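Local coordinates for holo-[acyl-carrier-protein] synthase (Thermotoga maritima, PDB 5XUM) that belongs to the 4'-phosphopantetheinyl transferase superfamily as a holo-[acyl-carrier-protein] synthase and assembles from three copies of its chain, at residues A[6-12]-A[99-105]; A[113-119]-A[157-163]; A[123-128]-A[137-143]. All blocks are in the same frame, centred on the assembly; numbering follows the deposited sequence.

Contact 1: A[6-12]-A[99-105]; sequences GIDVLEV and RFAVALV
Strands 6-11 and 100-105 form an antiparallel ladder in a sheet of this 4'-phosphopantetheinyl transferase-family protein, and Gly6 and Val105 open it with a reciprocal pair of backbone bonds. The axes of the two strand segments come within 4.6 Å, with 166° between their N-to-C directions. Asp8 with Ala103 and Leu10 with Ala101 are the other hydrogen-bonded pairs, and Val12 N adds a further bond, donating to Arg99 O at 2.9 Å. In the non-hydrogen-bonded pairs the CA-H groups lean on carbonyls, as Val9 CA does on Ala101 O at 3.3 Å.

Ile7, Val9, Glu11, Phe100, Val102 and Leu104 share one face. Val9 CG2, anti to its own backbone N, reaches across the pair to Val102 CG2 at 3.9 Å, while Ile7 CD1 lies 4.0 Å from Val102 CG1. At the end of this row Glu11 lays its extended chain over the Phe100 ring: Glu11 CG stands 4.1 Å from the centroid and 22° off the normal, a CH-pi contact displaced toward the rim. The carboxylate is turned only 16° from the ring plane. Glu11 OE2 makes a long salt bridge of 3.7 Å to Arg99 NH1, and OE1 pairs with Arg14. The Phe100 rings of the three subunits meet edge-to-face, and Leu104 packs on Leu104 of each neighbour, which places this face at the trimer interface.

The other face carries Leu10 CD1 against Ala101 CB at 3.8 Å and packs on helix 38-56. There Asp8 OD2 pairs with Lys54, hydrogen-bonds Ser96 of the second subunit and contacts a glycerol, probably from the crystallisation liquor. A sheet with one face largely on a helix and the other turned to where the three copies meet fits the trimeric AcpS-type fold.

Contact 2: A[113-119]-A[157-163]; sequences DIIVEGD and CRLVRYG
A classic beta bulge interrupts the antiparallel pairing of strands 114-117 and 158-162, and Ile115 is the residue opposite it. Ile115 O accepts from both Val160 N (2.8 Å) and Arg161 N (3.1 Å), the two donors arriving from the same face of the carbonyl plane. The register consequently shifts by one: Ile115 pairs with Arg161, but Val116 with Leu159. Val160 fills the extra position and turns its CB toward Ile115 CG2.

Arg161 can be followed outward along its chain. Arg161 CB rests 4.0 Å from Ile115 CG1; CG lies anti to the backbone N and CD continues the extended run, until a bend at chi3 (53°) turns the head toward the Ile115 side chain. NE and CZ then pass near Ile115 CG1, and Arg161 NH2 comes to 3.5 Å from Ile115 CG1. At the tip Arg161 NH2 gives Asp113 OD1 a weak but fairly straight bond, 3.4 Å long with 165° at the hydrogen, within a salt bridge whose carboxylate is rotated 70° from the guanidinium.

On the reverse face Ile114 CG1 sits over the Tyr162 ring, toward its rim, while Tyr162 OH bonds to Leu143 O. Helix 145-154 covers this side through Leu148 and Leu152. Back at the arginine head, Arg161 NH1 reaches Gly163 O at 2.8 Å, close to the guanidinium plane but above the carbonyl plane of the glycine.

Contact 3: A[123-128]-A[137-143]; sequences LRKRFE and WEIETSL
Phe127, which follows the helix that starts at 120, packs its ring against Ile139 of strand 137-140. With CG anti to the carbonyl carbon, the phenylalanine directs its ring toward the strand. Ile139 places CG1 between its backbone N and carbonyl carbon (chi1 61°) and extends onward, so that Ile139 CD1 stands over one ring face, 4.0 Å from the Phe127 centroid and 16° off the normal. Arg126 CB lies over the opposite face. Leu143 CD1 approaches the ring edge in its plane, 3.8 Å from Phe127 CE1, and Thr141 comes in obliquely beside CD1 and CE1. The hydroxyl of Thr141 is held by an ST turn: Thr141 OG1 accepts from Leu143 N at 3.0 Å.

A turn of helix earlier, Leu123 crosses Trp137, with Leu123 CD1 3.6 Å from Trp137 CD1. Arg124 stretches outward along its extended chain until Arg124 NH1 stands 3.9 Å from Trp137 CZ3, the guanidinium steeply inclined to the indole at 76°; Glu120 pairs with its NE.

The backbones are joined by one direct bond, Glu140 N to Glu128 O, 3.0 Å and nearly straight. A water completes the link by accepting from Glu128 N and donating to Glu140 O. The extended Glu128 side chain brings OE2 alongside the aliphatic part of Glu140, whose own carboxylate bends away to Gly112 N. Leu123, Phe127 and Ile139 also meet strand 114-117 or helix 145-154, an apolar layer between helices and one face of an antiparallel sheet, as in a two-layer alpha+beta arrangement.

Along the chain contact 1 closes before contact 2 opens, and contact 3 is nested within the loop that contact 2 closes. Contact 1 lies on the opposite side of the chain's centre, its own centre about 34 Å from that of contact 2 and about 37 Å from that of contact 3. Contacts 2 and 3, with centres about 9 Å apart, share the four-stranded antiparallel sheet ordered 128-132, 137-140, 114-117, 158-162. Strands 114-117 and 137-140 are neighbours there, joined where Trp137 N meets Val116 O at 2.7 Å. The chain thus has one sheet engaged in the trimer and a separate C-terminal sheet whose two contacts touch no other subunit.

Contact 1: A[6-12]-A[99-105]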
loop_
_atom_site.group_PDB
_atom_site.type_symbol
_atom_site.label_atom_id
_atom_site.label_comp_id
_atom_site.label_asym_id
_atom_site.label_seq_id
_atom_site.Cartn_x
_atom_site.Cartn_y
_atom_site.Cartn_z
ATOM N N GLY A 6 -3.612 -5.476 -4.631
ATOM C CA GLY A 6 -3.536 -6.283 -5.836
ATOM C C GLY A 6 -2.439 -5.779 -6.748
ATOM O O GLY A 6 -2.240 -4.568 -6.888
ATOM N N ILE A 7 -1.718 -6.718 -7.350
ATOM C CA ILE A 7 -0.681 -6.412 -8.328
ATOM C C ILE A 7 -0.932 -7.298 -9.556
ATOM O O ILE A 7 -1.388 -8.435 -9.421
ATOM C CB ILE A 7 0.744 -6.626 -7.735
ATOM C CG1 ILE A 7 1.823 -5.947 -8.588
ATOM C CG2 ILE A 7 1.077 -8.108 -7.583
ATOM C CD1 ILE A 7 2.092 -4.500 -8.245
ATOM N N ASP A 8 -0.679 -6.769 -10.748
ATOM C CA ASP A 8 -0.770 -7.573 -11.968
ATOM C C ASP A 8 0.294 -7.181 -12.981
ATOM O O ASP A 8 0.541 -5.997 -13.196
ATOM C CB ASP A 8 -2.158 -7.485 -12.612
ATOM C CG ASP A 8 -2.426 -8.637 -13.577
ATOM O OD1 ASP A 8 -2.735 -8.378 -14.762
ATOM O OD2 ASP A 8 -2.321 -9.808 -13.150
ATOM N N VAL A 9 0.914 -8.186 -13.594
ATOM C CA VAL A 9 1.911 -7.973 -14.643
ATOM C C VAL A 9 1.491 -8.710 -15.922
ATOM O O VAL A 9 1.068 -9.865 -15.867
ATOM C CB VAL A 9 3.338 -8.381 -14.175
ATOM C CG1 VAL A 9 3.432 -9.871 -13.866
ATOM C CG2 VAL A 9 4.402 -7.968 -15.191
ATOM N N LEU A 10 1.582 -8.030 -17.063
ATOM C CA LEU A 10 1.313 -8.673 -18.349
ATOM C C LEU A 10 2.132 -8.077 -19.485
ATOM O O LEU A 10 2.390 -6.867 -19.516
ATOM C CB LEU A 10 -0.190 -8.674 -18.683
ATOM C CG LEU A 10 -1.029 -7.396 -18.612
ATOM C CD1 LEU A 10 -0.822 -6.544 -19.852
ATOM C CD2 LEU A 10 -2.503 -7.745 -18.468
ATOM N N GLU A 11 2.546 -8.940 -20.410
ATOM C CA GLU A 11 3.270 -8.513 -21.600
ATOM C C GLU A 11 2.277 -7.884 -22.573
ATOM O O GLU A 11 1.336 -8.545 -23.021
ATOM C CB GLU A 11 3.999 -9.700 -22.243
ATOM C CG GLU A 11 5.105 -9.308 -23.218
ATOM C CD GLU A 11 6.072 -10.443 -23.523
ATOM O OE1 GLU A 11 5.731 -11.622 -23.277
ATOM O OE2 GLU A 11 7.184 -10.157 -24.018
ATOM N N VAL A 12 2.489 -6.603 -22.874
ATOM C CA VAL A 12 1.585 -5.823 -23.726
ATOM C C VAL A 12 1.370 -6.477 -25.094
ATOM O O VAL A 12 0.228 -6.621 -25.540
ATOM C CB VAL A 12 2.080 -4.364 -23.900
ATOM C CG1 VAL A 12 1.286 -3.633 -24.978
ATOM C CG2 VAL A 12 2.001 -3.609 -22.580
ATOM N N ARG A 99 6.861 -2.267 -22.305
ATOM C CA ARG A 99 6.778 -3.638 -22.851
ATOM C C ARG A 99 5.919 -4.551 -21.976
ATOM O O ARG A 99 5.078 -5.295 -22.482
ATOM C CB ARG A 99 8.159 -4.261 -23.106
ATOM C CG ARG A 99 8.962 -3.580 -24.207
ATOM C CD ARG A 99 9.766 -4.572 -25.039
ATOM N NE ARG A 99 10.696 -5.378 -24.245
ATOM C CZ ARG A 99 10.535 -6.671 -23.970
ATOM N NH1 ARG A 99 9.472 -7.330 -24.420
ATOM N NH2 ARG A 99 11.438 -7.311 -23.240
ATOM N N PHE A 100 6.144 -4.497 -20.666
ATOM C CA PHE A 100 5.277 -5.154 -19.697
ATOM C C PHE A 100 4.477 -4.091 -18.958
ATOM O O PHE A 100 5.021 -3.056 -18.576
ATOM C CB PHE A 100 6.097 -5.978 -18.700
ATOM C CG PHE A 100 6.668 -7.243 -19.276
ATOM C CD1 PHE A 100 5.996 -8.452 -19.127
ATOM C CD2 PHE A 100 7.883 -7.233 -19.958
ATOM C CE1 PHE A 100 6.522 -9.624 -19.655
ATOM C CE2 PHE A 100 8.412 -8.402 -20.489
ATOM C CZ PHE A 100 7.729 -9.600 -20.337
ATOM N N ALA A 101 3.184 -4.340 -18.776
ATOM C CA ALA A 101 2.333 -3.456 -17.989
ATOM C C ALA A 101 2.280 -3.952 -16.547
ATOM O O ALA A 101 2.155 -5.151 -16.307
ATOM C CB ALA A 101 0.937 -3.391 -18.586
ATOM N N VAL A 102 2.406 -3.032 -15.593
ATOM C CA VAL A 102 2.255 -3.365 -14.171
ATOM C C VAL A 102 1.207 -2.451 -13.538
ATOM O O VAL A 102 1.317 -1.220 -13.604
ATOM C CB VAL A 102 3.592 -3.296 -13.390
ATOM C CG1 VAL A 102 3.383 -3.643 -11.917
ATOM C CG2 VAL A 102 4.627 -4.237 -13.998
ATOM N N ALA A 103 0.189 -3.064 -12.938
ATOM C CA ALA A 103 -0.886 -2.321 -12.287
ATOM C C ALA A 103 -0.929 -2.606 -10.792
ATOM O O ALA A 103 -0.700 -3.735 -10.358
ATOM C CB ALA A 103 -2.221 -2.649 -12.922
ATOM N N LEU A 104 -1.227 -1.564 -10.024
ATOM C CA LEU A 104 -1.304 -1.632 -8.571
ATOM C C LEU A 104 -2.655 -1.091 -8.100
ATOM O O LEU A 104 -3.078 -0.017 -8.522
ATOM C CB LEU A 104 -0.167 -0.806 -7.956
ATOM C CG LEU A 104 -0.199 -0.512 -6.450
ATOM C CD1 LEU A 104 0.127 -1.762 -5.653
ATOM C CD2 LEU A 104 0.777 0.603 -6.109
ATOM N N VAL A 105 -3.329 -1.848 -7.237
ATOM C CA VAL A 105 -4.577 -1.400 -6.614
ATOM C C VAL A 105 -4.477 -1.611 -5.102
ATOM O O VAL A 105 -4.177 -2.714 -4.639
ATOM C CB VAL A 105 -5.822 -2.126 -7.187
ATOM C CG1 VAL A 105 -7.088 -1.755 -6.411
ATOM C CG2 VAL A 105 -6.011 -1.803 -8.663
#

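Contact 2: A[113-119]-A[157-163]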
loop_
_atom_site.group_PDB
_atom_site.type_symbol
_atom_site.label_atom_id
_atom_site.label_comp_id
_atom_site.label_asym_id
_atom_site.label_seq_id
_atom_site.Cartn_x
_atom_site.Cartn_y
_atom_site.Cartn_z
ATOM N N ASP A 113 -15.486 10.504 5.158
ATOM C CA ASP A 113 -15.203 10.803 3.743
ATOM C C ASP A 113 -16.306 10.347 2.786
ATOM O O ASP A 113 -16.055 10.063 1.612
ATOM C CB ASP A 113 -13.830 10.255 3.312
ATOM C CG ASP A 113 -12.738 11.310 3.351
ATOM O OD1 ASP A 113 -12.963 12.429 2.840
ATOM O OD2 ASP A 113 -11.642 11.014 3.874
ATOM N N ILE A 114 -17.527 10.284 3.307
ATOM C CA ILE A 114 -18.713 10.007 2.513
ATOM C C ILE A 114 -19.634 11.219 2.655
ATOM O O ILE A 114 -20.087 11.534 3.756
ATOM C CB ILE A 114 -19.405 8.704 2.971
ATOM C CG1 ILE A 114 -18.493 7.498 2.697
ATOM C CG2 ILE A 114 -20.746 8.520 2.274
ATOM C CD1 ILE A 114 -18.657 6.363 3.679
ATOM N N ILE A 115 -19.878 11.909 1.543
ATOM C CA ILE A 115 -20.637 13.160 1.554
ATOM C C ILE A 115 -22.059 12.934 1.048
ATOM O O ILE A 115 -22.262 12.387 -0.038
ATOM C CB ILE A 115 -19.940 14.277 0.731
ATOM C CG1 ILE A 115 -18.431 14.348 1.036
ATOM C CG2 ILE A 115 -20.627 15.626 0.944
ATOM C CD1 ILE A 115 -18.062 14.674 2.473
ATOM N N VAL A 116 -23.031 13.357 1.856
ATOM C CA VAL A 116 -24.453 13.172 1.567
ATOM C C VAL A 116 -25.216 14.481 1.786
ATOM O O VAL A 116 -25.025 15.158 2.798
ATOM C CB VAL A 116 -25.069 12.062 2.457
ATOM C CG1 VAL A 116 -26.575 11.968 2.251
ATOM C CG2 VAL A 116 -24.419 10.713 2.181
ATOM N N GLU A 117 -26.077 14.831 0.832
ATOM C CA GLU A 117 -26.934 16.009 0.956
ATOM C C GLU A 117 -28.364 15.603 1.310
ATOM O O GLU A 117 -28.956 14.747 0.648
ATOM C CB GLU A 117 -26.908 16.837 -0.336
ATOM C CG GLU A 117 -27.685 18.151 -0.283
ATOM C CD GLU A 117 -26.994 19.229 0.538
ATOM O OE1 GLU A 117 -26.509 20.211 -0.065
ATOM O OE2 GLU A 117 -26.936 19.105 1.781
ATOM N N GLY A 118 -28.907 16.218 2.361
ATOM C CA GLY A 118 -30.276 15.945 2.801
ATOM C C GLY A 118 -30.623 16.519 4.165
ATOM O O GLY A 118 -29.872 17.325 4.719
ATOM N N ASP A 119 -31.768 16.095 4.699
ATOM C CA ASP A 119 -32.255 16.556 6.001
ATOM C C ASP A 119 -31.370 16.054 7.140
ATOM O O ASP A 119 -31.087 14.858 7.236
ATOM C CB ASP A 119 -33.707 16.113 6.220
ATOM C CG ASP A 119 -34.238 16.491 7.595
ATOM O OD1 ASP A 119 -34.224 17.693 7.942
ATOM O OD2 ASP A 119 -34.679 15.581 8.330
ATOM N N CYS A 157 -32.862 12.605 -0.173
ATOM C CA CYS A 157 -31.419 12.656 0.061
ATOM C C CYS A 157 -30.611 12.227 -1.164
ATOM O O CYS A 157 -31.111 11.506 -2.032
ATOM C CB CYS A 157 -31.040 11.797 1.269
ATOM S SG CYS A 157 -31.559 12.478 2.859
ATOM N N ARG A 158 -29.356 12.670 -1.214
ATOM C CA ARG A 158 -28.490 12.416 -2.360
ATOM C C ARG A 158 -27.057 12.109 -1.919
ATOM O O ARG A 158 -26.501 12.804 -1.063
ATOM C CB ARG A 158 -28.517 13.622 -3.307
ATOM C CG ARG A 158 -27.857 13.395 -4.659
ATOM C CD ARG A 158 -28.060 14.584 -5.589
ATOM N NE ARG A 158 -27.430 15.808 -5.091
ATOM C CZ ARG A 158 -26.181 16.185 -5.358
ATOM N NH1 ARG A 158 -25.398 15.433 -6.123
ATOM N NH2 ARG A 158 -25.711 17.317 -4.852
ATOM N N LEU A 159 -26.474 11.064 -2.500
ATOM C CA LEU A 159 -25.056 10.760 -2.300
ATOM C C LEU A 159 -24.213 11.678 -3.183
ATOM O O LEU A 159 -24.310 11.628 -4.409
ATOM C CB LEU A 159 -24.761 9.284 -2.601
ATOM C CG LEU A 159 -23.300 8.808 -2.640
ATOM C CD1 LEU A 159 -22.593 8.991 -1.304
ATOM C CD2 LEU A 159 -23.238 7.354 -3.077
ATOM N N VAL A 160 -23.398 12.516 -2.549
ATOM C CA VAL A 160 -22.571 13.490 -3.262
ATOM C C VAL A 160 -21.218 12.886 -3.634
ATOM O O VAL A 160 -20.830 12.893 -4.804
ATOM C CB VAL A 160 -22.377 14.790 -2.445
ATOM C CG1 VAL A 160 -21.557 15.806 -3.231
ATOM C CG2 VAL A 160 -23.725 15.392 -2.060
ATOM N N ARG A 161 -20.510 12.358 -2.638
ATOM C CA ARG A 161 -19.205 11.741 -2.856
ATOM C C ARG A 161 -19.016 10.536 -1.942
ATOM O O ARG A 161 -19.358 10.582 -0.762
ATOM C CB ARG A 161 -18.082 12.765 -2.634
ATOM C CG ARG A 161 -16.702 12.296 -3.074
ATOM C CD ARG A 161 -15.639 13.380 -2.934
ATOM N NE ARG A 161 -15.585 13.967 -1.592
ATOM C CZ ARG A 161 -14.926 13.449 -0.556
ATOM N NH1 ARG A 161 -14.249 12.312 -0.677
ATOM N NH2 ARG A 161 -14.948 14.071 0.614
ATOM N N TYR A 162 -18.480 9.459 -2.506
ATOM C CA TYR A 162 -18.133 8.264 -1.748
ATOM C C TYR A 162 -16.617 8.067 -1.817
ATOM O O TYR A 162 -16.116 7.368 -2.699
ATOM C CB TYR A 162 -18.863 7.053 -2.329
ATOM C CG TYR A 162 -18.935 5.852 -1.415
ATOM C CD1 TYR A 162 -20.038 5.652 -0.586
ATOM C CD2 TYR A 162 -17.913 4.900 -1.394
ATOM C CE1 TYR A 162 -20.117 4.549 0.247
ATOM C CE2 TYR A 162 -17.984 3.793 -0.563
ATOM C CZ TYR A 162 -19.088 3.624 0.256
ATOM O OH TYR A 162 -19.166 2.530 1.082
ATOM N N GLY A 163 -15.896 8.697 -0.892
ATOM C CA GLY A 163 -14.430 8.666 -0.892
ATOM C C GLY A 163 -13.861 9.201 -2.196
ATOM O O GLY A 163 -14.189 10.312 -2.598
#

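Contact 3: A[123-128]-A[137-143]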
loop_
_atom_site.group_PDB
_atom_site.type_symbol
_atom_site.label_atom_id
_atom_site.label_comp_id
_atom_site.label_asym_id
_atom_site.label_seq_id
_atom_site.Cartn_x
_atom_site.Cartn_y
_atom_site.Cartn_z
ATOM N N LEU A 123 -30.656 12.030 8.659
ATOM C CA LEU A 123 -29.326 11.423 8.630
ATOM C C LEU A 123 -28.825 11.012 10.012
ATOM O O LEU A 123 -28.209 9.955 10.151
ATOM C CB LEU A 123 -28.316 12.356 7.950
ATOM C CG LEU A 123 -28.560 12.738 6.484
ATOM C CD1 LEU A 123 -27.585 13.826 6.052
ATOM C CD2 LEU A 123 -28.476 11.539 5.549
ATOM N N ARG A 124 -29.100 11.837 11.023
ATOM C CA ARG A 124 -28.640 11.579 12.395
ATOM C C ARG A 124 -29.318 10.377 13.054
ATOM O O ARG A 124 -28.755 9.766 13.964
ATOM C CB ARG A 124 -28.794 12.824 13.273
ATOM C CG ARG A 124 -27.818 13.938 12.932
ATOM C CD ARG A 124 -27.758 15.000 14.018
ATOM N NE ARG A 124 -27.040 16.192 13.567
ATOM C CZ ARG A 124 -25.720 16.360 13.640
ATOM N NH1 ARG A 124 -25.173 17.484 13.196
ATOM N NH2 ARG A 124 -24.944 15.412 14.151
ATOM N N LYS A 125 -30.525 10.051 12.593
ATOM C CA LYS A 125 -31.247 8.863 13.049
ATOM C C LYS A 125 -30.565 7.587 12.565
ATOM O O LYS A 125 -30.582 6.564 13.253
ATOM C CB LYS A 125 -32.688 8.868 12.532
ATOM C CG LYS A 125 -33.608 9.902 13.157
ATOM C CD LYS A 125 -34.936 9.926 12.418
ATOM C CE LYS A 125 -35.712 11.200 12.702
ATOM N NZ LYS A 125 -36.994 11.235 11.946
ATOM N N ARG A 126 -29.968 7.662 11.378
ATOM C CA ARG A 126 -29.435 6.486 10.697
ATOM C C ARG A 126 -27.910 6.390 10.744
ATOM O O ARG A 126 -27.361 5.293 10.859
ATOM C CB ARG A 126 -29.930 6.454 9.248
ATOM C CG ARG A 126 -31.431 6.235 9.122
ATOM C CD ARG A 126 -31.970 6.736 7.792
ATOM N NE ARG A 126 -33.405 6.476 7.651
ATOM C CZ ARG A 126 -34.371 7.240 8.160
ATOM N NH1 ARG A 126 -35.641 6.909 7.968
ATOM N NH2 ARG A 126 -34.078 8.332 8.859
ATOM N N PHE A 127 -27.236 7.535 10.668
ATOM C CA PHE A 127 -25.777 7.565 10.564
ATOM C C PHE A 127 -25.108 8.437 11.614
ATOM O O PHE A 127 -25.719 9.352 12.169
ATOM C CB PHE A 127 -25.345 8.055 9.178
ATOM C CG PHE A 127 -25.993 7.322 8.045
ATOM C CD1 PHE A 127 -25.656 6.001 7.767
ATOM C CD2 PHE A 127 -26.938 7.956 7.246
ATOM C CE1 PHE A 127 -26.257 5.324 6.718
ATOM C CE2 PHE A 127 -27.541 7.286 6.194
ATOM C CZ PHE A 127 -27.200 5.968 5.932
ATOM N N GLU A 128 -23.839 8.131 11.872
ATOM C CA GLU A 128 -22.958 8.991 12.641
ATOM C C GLU A 128 -22.548 10.158 11.743
ATOM O O GLU A 128 -21.808 9.976 10.775
ATOM C CB GLU A 128 -21.731 8.193 13.097
ATOM C CG GLU A 128 -20.746 8.957 13.971
ATOM C CD GLU A 128 -19.498 8.153 14.304
ATOM O OE1 GLU A 128 -18.666 8.653 15.090
ATOM O OE2 GLU A 128 -19.342 7.024 13.788
ATOM N N TRP A 137 -23.298 16.889 4.041
ATOM C CA TRP A 137 -22.962 16.292 5.332
ATOM C C TRP A 137 -21.977 15.168 5.171
ATOM O O TRP A 137 -22.139 14.312 4.295
ATOM C CB TRP A 137 -24.218 15.772 6.021
ATOM C CG TRP A 137 -25.220 16.848 6.369
ATOM C CD1 TRP A 137 -26.350 17.224 5.647
ATOM C CD2 TRP A 137 -25.212 17.727 7.547
ATOM N NE1 TRP A 137 -27.020 18.242 6.278
ATOM C CE2 TRP A 137 -26.392 18.592 7.422
ATOM C CE3 TRP A 137 -24.378 17.879 8.651
ATOM C CZ2 TRP A 137 -26.700 19.555 8.371
ATOM C CZ3 TRP A 137 -24.701 18.855 9.603
ATOM C CH2 TRP A 137 -25.834 19.672 9.463
ATOM N N GLU A 138 -20.945 15.162 6.013
ATOM C CA GLU A 138 -19.998 14.052 6.057
ATOM C C GLU A 138 -20.478 13.024 7.074
ATOM O O GLU A 138 -20.692 13.348 8.245
ATOM C CB GLU A 138 -18.581 14.533 6.401
ATOM C CG GLU A 138 -17.514 13.452 6.240
ATOM C CD GLU A 138 -16.142 13.860 6.755
ATOM O OE1 GLU A 138 -15.248 12.987 6.797
ATOM O OE2 GLU A 138 -15.944 15.041 7.119
ATOM N N ILE A 139 -20.658 11.789 6.616
ATOM C CA ILE A 139 -21.130 10.703 7.474
ATOM C C ILE A 139 -20.133 9.546 7.511
ATOM O O ILE A 139 -19.312 9.389 6.601
ATOM C CB ILE A 139 -22.524 10.176 7.039
ATOM C CG1 ILE A 139 -22.481 9.603 5.612
ATOM C CG2 ILE A 139 -23.584 11.271 7.171
ATOM C CD1 ILE A 139 -23.629 8.673 5.277
ATOM N N GLU A 140 -20.198 8.755 8.577
ATOM C CA GLU A 140 -19.513 7.472 8.621
ATOM C C GLU A 140 -20.537 6.364 8.419
ATOM O O GLU A 140 -21.546 6.303 9.124
ATOM C CB GLU A 140 -18.744 7.290 9.940
ATOM C CG GLU A 140 -18.299 5.857 10.253
ATOM C CD GLU A 140 -17.398 5.225 9.193
ATOM O OE1 GLU A 140 -16.889 5.936 8.301
ATOM O OE2 GLU A 140 -17.194 3.994 9.253
ATOM N N THR A 141 -20.280 5.508 7.435
ATOM C CA THR A 141 -21.111 4.332 7.187
ATOM C C THR A 141 -20.295 3.206 6.551
ATOM O O THR A 141 -19.322 3.458 5.832
ATOM C CB THR A 141 -22.359 4.656 6.327
ATOM O OG1 THR A 141 -23.109 3.458 6.097
ATOM C CG2 THR A 141 -21.978 5.269 4.981
ATOM N N SER A 142 -20.696 1.969 6.838
ATOM C CA SER A 142 -20.086 0.790 6.233
ATOM C C SER A 142 -20.967 0.237 5.113
ATOM O O SER A 142 -20.724 -0.859 4.609
ATOM C CB SER A 142 -19.832 -0.286 7.292
ATOM O OG SER A 142 -18.902 0.168 8.260
ATOM N N LEU A 143 -21.992 0.996 4.731
ATOM C CA LEU A 143 -22.863 0.602 3.630
ATOM C C LEU A 143 -22.148 0.780 2.293
ATOM O O LEU A 143 -21.544 1.828 2.051
ATOM C CB LEU A 143 -24.176 1.395 3.642
ATOM C CG LEU A 143 -25.181 1.121 4.769
ATOM C CD1 LEU A 143 -26.345 2.100 4.694
ATOM C CD2 LEU A 143 -25.684 -0.317 4.735
HETATM O O HOH W 1 -23.041 5.228 11.177
#